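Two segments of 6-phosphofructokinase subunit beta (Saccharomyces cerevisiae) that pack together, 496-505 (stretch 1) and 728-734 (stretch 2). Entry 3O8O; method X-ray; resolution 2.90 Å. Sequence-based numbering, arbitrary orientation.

Stretch 1 496-505: AFESLHQLER
Stretch 2, residues 728-734: SIRQLYD

Residues 496-504 continue a helix that begins earlier in the chain, and Arg505 is the first residue to leave helical phi/psi. In stretch 2 a helix starts at Ile729 and runs on beyond Asp734, with a wider pi-type turn at 732-734; Ser728 is its N-cap, Gln731 N donating to Ser728 OG. The helix axes approach to 9.9 Å, with 120° between their N-to-C directions (signed crossing angle -120°). Register is set by His501 and Ile729, whose CA atoms lie 5.8 Å apart, and the contact buries 488 Å² in total.

Along stretch 1, Ala496 makes no contact. Phe497 (chi1 t, chi2 69°) starts sideways, but its ring reaches the second helix. Ile729 CD1 sits over one face, 3.7 Å from the centroid of the Phe497 ring, a CH-pi contact, while Leu732 CB meets the ring edge, 3.7 Å from Phe497 CZ. The Tyr733 ring is tilted by only 18° but slid aside, with centroids 5.9 Å apart, so the two rings barely overlap. Glu498 (chi1 t, chi2 p, chi3 37°) leaves its helix pointing away, yet its carboxylate curls back to accept a hydrogen bond from Tyr733, OH to Glu498 OE1 2.7 Å, near the plane of the phenol ring.

Leu500 (t, p) points toward stretch 2 and places CD2 3.2 Å from Ile729 CB, a tight apolar contact. His501 (chi1 162°, chi2 -93°) stacks face to face on Tyr733 (chi1 -156°, chi2 102°), with centroids 3.5 Å apart and planes at 12°; its CB also lies 3.5 Å from Ile729 CG1. One turn on, Glu504 (t, m, chi3 166°) lines Ile729 through its aliphatic part, CB to Ile729 CG2 4.1 Å. Ile729 (t, p) is thus a knob seated among Phe497, Leu500, His501 and Glu504.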

ATOM      1  N   ALA B 496     -15.298 -24.804  -0.997  1.00 75.91           N
ATOM      2  CA  ALA B 496     -15.953 -26.079  -0.817  1.00 76.31           C
ATOM      3  C   ALA B 496     -17.219 -26.104  -1.685  1.00 76.91           C
ATOM      4  O   ALA B 496     -17.709 -27.161  -2.048  1.00 76.91           O
ATOM      5  CB  ALA B 496     -16.279 -26.273   0.663  1.00 19.04           C
ATOM      6  N   PHE B 497     -17.744 -24.936  -2.020  1.00 67.88           N
ATOM      7  CA  PHE B 497     -18.921 -24.857  -2.876  1.00 66.64           C
ATOM      8  C   PHE B 497     -18.386 -25.275  -4.236  1.00 67.50           C
ATOM      9  O   PHE B 497     -18.833 -26.255  -4.809  1.00 69.31           O
ATOM     10  CB  PHE B 497     -19.429 -23.415  -2.934  1.00 51.33           C
ATOM     11  CG  PHE B 497     -20.687 -23.220  -3.742  1.00 50.82           C
ATOM     12  CD1 PHE B 497     -21.901 -23.730  -3.298  1.00 50.96           C
ATOM     13  CD2 PHE B 497     -20.686 -22.404  -4.875  1.00 50.24           C
ATOM     14  CE1 PHE B 497     -23.095 -23.416  -3.961  1.00 50.08           C
ATOM     15  CE2 PHE B 497     -21.883 -22.087  -5.541  1.00 49.59           C
ATOM     16  CZ  PHE B 497     -23.084 -22.590  -5.081  1.00 49.10           C
ATOM     17  N   GLU B 498     -17.407 -24.521  -4.726  1.00 70.36           N
ATOM     18  CA  GLU B 498     -16.769 -24.772  -6.005  1.00 69.88           C
ATOM     19  C   GLU B 498     -16.382 -26.236  -6.127  1.00 70.76           C
ATOM     20  O   GLU B 498     -16.509 -26.828  -7.207  1.00 71.19           O
ATOM     21  CB  GLU B 498     -15.515 -23.916  -6.130  1.00 51.52           C
ATOM     22  CG  GLU B 498     -14.736 -24.127  -7.399  1.00 51.11           C
ATOM     23  CD  GLU B 498     -15.480 -23.587  -8.587  1.00 51.58           C
ATOM     24  OE1 GLU B 498     -16.118 -22.531  -8.419  1.00 51.88           O
ATOM     25  OE2 GLU B 498     -15.425 -24.192  -9.683  1.00 51.00           O
ATOM     26  N   SER B 499     -15.895 -26.824  -5.034  1.00 60.42           N
ATOM     27  CA  SER B 499     -15.515 -28.225  -5.076  1.00 61.96           C
ATOM     28  C   SER B 499     -16.720 -29.051  -5.515  1.00 62.44           C
ATOM     29  O   SER B 499     -16.702 -29.675  -6.592  1.00 62.65           O
ATOM     30  CB  SER B 499     -15.026 -28.692  -3.716  1.00 53.74           C
ATOM     31  OG  SER B 499     -13.775 -28.109  -3.420  1.00 55.08           O
ATOM     32  N   LEU B 500     -17.764 -29.045  -4.689  1.00 55.21           N
ATOM     33  CA  LEU B 500     -18.994 -29.761  -4.991  1.00 54.67           C
ATOM     34  C   LEU B 500     -19.254 -29.622  -6.468  1.00 55.62           C
ATOM     35  O   LEU B 500     -19.329 -30.610  -7.198  1.00 55.76           O
ATOM     36  CB  LEU B 500     -20.170 -29.140  -4.253  1.00 67.59           C
ATOM     37  CG  LEU B 500     -21.499 -29.832  -4.525  1.00 67.31           C
ATOM     38  CD1 LEU B 500     -21.385 -31.256  -4.033  1.00 69.34           C
ATOM     39  CD2 LEU B 500     -22.626 -29.137  -3.822  1.00 66.55           C
ATOM     40  N   HIS B 501     -19.385 -28.377  -6.905  1.00 48.04           N
ATOM     41  CA  HIS B 501     -19.644 -28.102  -8.300  1.00 48.86           C
ATOM     42  C   HIS B 501     -18.699 -28.830  -9.222  1.00 50.20           C
ATOM     43  O   HIS B 501     -19.136 -29.444 -10.179  1.00 50.66           O
ATOM     44  CB  HIS B 501     -19.565 -26.618  -8.569  1.00 59.09           C
ATOM     45  CG  HIS B 501     -19.399 -26.294 -10.010  1.00 58.17           C
ATOM     46  ND1 HIS B 501     -18.164 -26.115 -10.588  1.00 58.04           N
ATOM     47  CD2 HIS B 501     -20.307 -26.150 -11.001  1.00 58.00           C
ATOM     48  CE1 HIS B 501     -18.317 -25.869 -11.878  1.00 57.79           C
ATOM     49  NE2 HIS B 501     -19.608 -25.886 -12.153  1.00 57.62           N
ATOM     50  N   GLN B 502     -17.407 -28.767  -8.950  1.00 78.46           N
ATOM     51  CA  GLN B 502     -16.455 -29.452  -9.810  1.00 80.17           C
ATOM     52  C   GLN B 502     -16.665 -30.969  -9.824  1.00 81.07           C
ATOM     53  O   GLN B 502     -16.835 -31.576 -10.894  1.00 81.28           O
ATOM     54  CB  GLN B 502     -15.023 -29.117  -9.383  1.00 67.72           C
ATOM     55  CG  GLN B 502     -14.588 -27.709  -9.768  1.00 67.36           C
ATOM     56  CD  GLN B 502     -13.176 -27.380  -9.313  1.00 68.08           C
ATOM     57  OE1 GLN B 502     -12.705 -26.264  -9.504  1.00 68.45           O
ATOM     58  NE2 GLN B 502     -12.495 -28.349  -8.705  1.00 66.97           N
ATOM     59  N   LEU B 503     -16.663 -31.585  -8.646  1.00 61.55           N
ATOM     60  CA  LEU B 503     -16.847 -33.030  -8.593  1.00 61.64           C
ATOM     61  C   LEU B 503     -18.082 -33.461  -9.372  1.00 61.89           C
ATOM     62  O   LEU B 503     -18.023 -34.415 -10.133  1.00 61.24           O
ATOM     63  CB  LEU B 503     -16.951 -33.524  -7.148  1.00 54.63           C
ATOM     64  CG  LEU B 503     -15.713 -33.322  -6.274  1.00 53.95           C
ATOM     65  CD1 LEU B 503     -15.887 -34.102  -4.985  1.00 54.35           C
ATOM     66  CD2 LEU B 503     -14.475 -33.796  -6.985  1.00 52.58           C
ATOM     67  N   GLU B 504     -19.191 -32.744  -9.195  1.00 80.72           N
ATOM     68  CA  GLU B 504     -20.436 -33.088  -9.877  1.00 81.28           C
ATOM     69  C   GLU B 504     -20.334 -33.019 -11.388  1.00 81.28           C
ATOM     70  O   GLU B 504     -20.764 -33.945 -12.068  1.00 81.28           O
ATOM     71  CB  GLU B 504     -21.596 -32.198  -9.405  1.00 62.71           C
ATOM     72  CG  GLU B 504     -22.947 -32.530 -10.045  1.00 62.60           C
ATOM     73  CD  GLU B 504     -23.102 -31.996 -11.481  1.00 64.00           C
ATOM     74  OE1 GLU B 504     -24.037 -32.428 -12.192  1.00 64.12           O
ATOM     75  OE2 GLU B 504     -22.302 -31.138 -11.906  1.00 65.24           O
ATOM     76  N   ARG B 505     -19.786 -31.943 -11.945  1.00 71.38           N
ATOM     77  CA  ARG B 505     -19.723 -31.925 -13.391  1.00 71.07           C
ATOM     78  C   ARG B 505     -18.526 -32.723 -13.863  1.00 70.81           C
ATOM     79  O   ARG B 505     -18.127 -32.673 -15.023  1.00 70.97           O
ATOM     80  CB  ARG B 505     -19.793 -30.492 -13.972  1.00 81.28           C
ATOM     81  CG  ARG B 505     -18.615 -29.581 -13.936  1.00 81.28           C
ATOM     82  CD  ARG B 505     -17.525 -29.863 -14.933  1.00 81.28           C
ATOM     83  NE  ARG B 505     -17.070 -28.605 -15.489  1.00 81.28           N
ATOM     84  CZ  ARG B 505     -16.330 -27.654 -14.915  1.00 81.28           C
ATOM     85  NH1 ARG B 505     -16.069 -26.585 -15.645  1.00 81.28           N
ATOM     86  NH2 ARG B 505     -15.823 -27.742 -13.684  1.00 81.28           N
ATOM     87  N   SER B 728     -29.661 -28.352  -5.631  1.00 81.19           N
ATOM     88  CA  SER B 728     -28.616 -28.877  -6.490  1.00 81.19           C
ATOM     89  C   SER B 728     -27.531 -27.830  -6.657  1.00 81.19           C
ATOM     90  O   SER B 728     -27.808 -26.631  -6.842  1.00 81.19           O
ATOM     91  CB  SER B 728     -29.176 -29.234  -7.868  1.00 81.28           C
ATOM     92  OG  SER B 728     -29.573 -28.056  -8.556  1.00 81.28           O
ATOM     93  N   ILE B 729     -26.292 -28.292  -6.580  1.00 81.28           N
ATOM     94  CA  ILE B 729     -25.175 -27.402  -6.748  1.00 81.28           C
ATOM     95  C   ILE B 729     -25.379 -26.798  -8.132  1.00 81.28           C
ATOM     96  O   ILE B 729     -25.070 -25.628  -8.361  1.00 81.28           O
ATOM     97  CB  ILE B 729     -23.820 -28.167  -6.624  1.00 79.36           C
ATOM     98  CG1 ILE B 729     -22.664 -27.288  -7.096  1.00 79.36           C
ATOM     99  CG2 ILE B 729     -23.857 -29.436  -7.427  1.00 79.36           C
ATOM    100  CD1 ILE B 729     -22.601 -25.925  -6.438  1.00 63.72           C
ATOM    101  N   ARG B 730     -25.955 -27.584  -9.037  1.00 64.35           N
ATOM    102  CA  ARG B 730     -26.199 -27.107 -10.393  1.00 64.33           C
ATOM    103  C   ARG B 730     -27.143 -25.910 -10.408  1.00 63.40           C
ATOM    104  O   ARG B 730     -26.881 -24.906 -11.087  1.00 63.45           O
ATOM    105  CB  ARG B 730     -26.769 -28.237 -11.254  1.00 81.23           C
ATOM    106  CG  ARG B 730     -25.733 -29.005 -12.066  1.00 81.28           C
ATOM    107  N   GLN B 731     -28.233 -26.013  -9.651  1.00 56.33           N
ATOM    108  CA  GLN B 731     -29.222 -24.934  -9.577  1.00 56.36           C
ATOM    109  C   GLN B 731     -28.559 -23.637  -9.090  1.00 56.01           C
ATOM    110  O   GLN B 731     -28.613 -22.594  -9.766  1.00 54.07           O
ATOM    111  CB  GLN B 731     -30.366 -25.344  -8.638  1.00 81.26           C
ATOM    112  CG  GLN B 731     -31.433 -24.275  -8.422  1.00 81.26           C
ATOM    113  CD  GLN B 731     -31.798 -23.527  -9.701  1.00 81.26           C
ATOM    114  OE1 GLN B 731     -32.063 -24.138 -10.736  1.00 81.26           O
ATOM    115  NE2 GLN B 731     -31.820 -22.196  -9.628  1.00 81.26           N
ATOM    116  N   LEU B 732     -27.923 -23.744  -7.920  1.00 76.54           N
ATOM    117  CA  LEU B 732     -27.225 -22.646  -7.262  1.00 76.58           C
ATOM    118  C   LEU B 732     -26.110 -22.045  -8.113  1.00 76.30           C
ATOM    119  O   LEU B 732     -26.117 -20.857  -8.430  1.00 76.46           O
ATOM    120  CB  LEU B 732     -26.638 -23.146  -5.940  1.00 62.02           C
ATOM    121  CG  LEU B 732     -27.502 -23.196  -4.671  1.00 62.94           C
ATOM    122  CD1 LEU B 732     -28.948 -23.452  -5.017  1.00 63.66           C
ATOM    123  CD2 LEU B 732     -26.972 -24.263  -3.719  1.00 62.59           C
ATOM    124  N   TYR B 733     -25.153 -22.885  -8.487  1.00 81.28           N
ATOM    125  CA  TYR B 733     -24.002 -22.452  -9.269  1.00 81.28           C
ATOM    126  C   TYR B 733     -24.353 -21.798 -10.594  1.00 81.28           C
ATOM    127  O   TYR B 733     -23.672 -20.872 -11.038  1.00 81.28           O
ATOM    128  CB  TYR B 733     -23.081 -23.643  -9.539  1.00 66.91           C
ATOM    129  CG  TYR B 733     -21.652 -23.261  -9.821  1.00 66.96           C
ATOM    130  CD1 TYR B 733     -20.671 -23.382  -8.841  1.00 67.58           C
ATOM    131  CD2 TYR B 733     -21.285 -22.749 -11.056  1.00 67.48           C
ATOM    132  CE1 TYR B 733     -19.347 -22.998  -9.087  1.00 68.53           C
ATOM    133  CE2 TYR B 733     -19.966 -22.361 -11.316  1.00 68.75           C
ATOM    134  CZ  TYR B 733     -19.003 -22.487 -10.327  1.00 68.88           C
ATOM    135  OH  TYR B 733     -17.706 -22.113 -10.583  1.00 69.04           O
ATOM    136  N   ASP B 734     -25.419 -22.277 -11.225  1.00 56.92           N
ATOM    137  CA  ASP B 734     -25.806 -21.750 -12.531  1.00 57.72           C
ATOM    138  C   ASP B 734     -26.765 -20.575 -12.576  1.00 58.05           C
ATOM    139  O   ASP B 734     -26.749 -19.800 -13.534  1.00 58.53           O
ATOM    140  CB  ASP B 734     -26.354 -22.884 -13.401  1.00 81.28           C
ATOM    141  CG  ASP B 734     -25.284 -23.893 -13.778  1.00 81.28           C
ATOM    142  OD1 ASP B 734     -24.230 -23.465 -14.290  1.00 81.28           O
ATOM    143  OD2 ASP B 734     -25.487 -25.110 -13.568  1.00 81.28           O
TER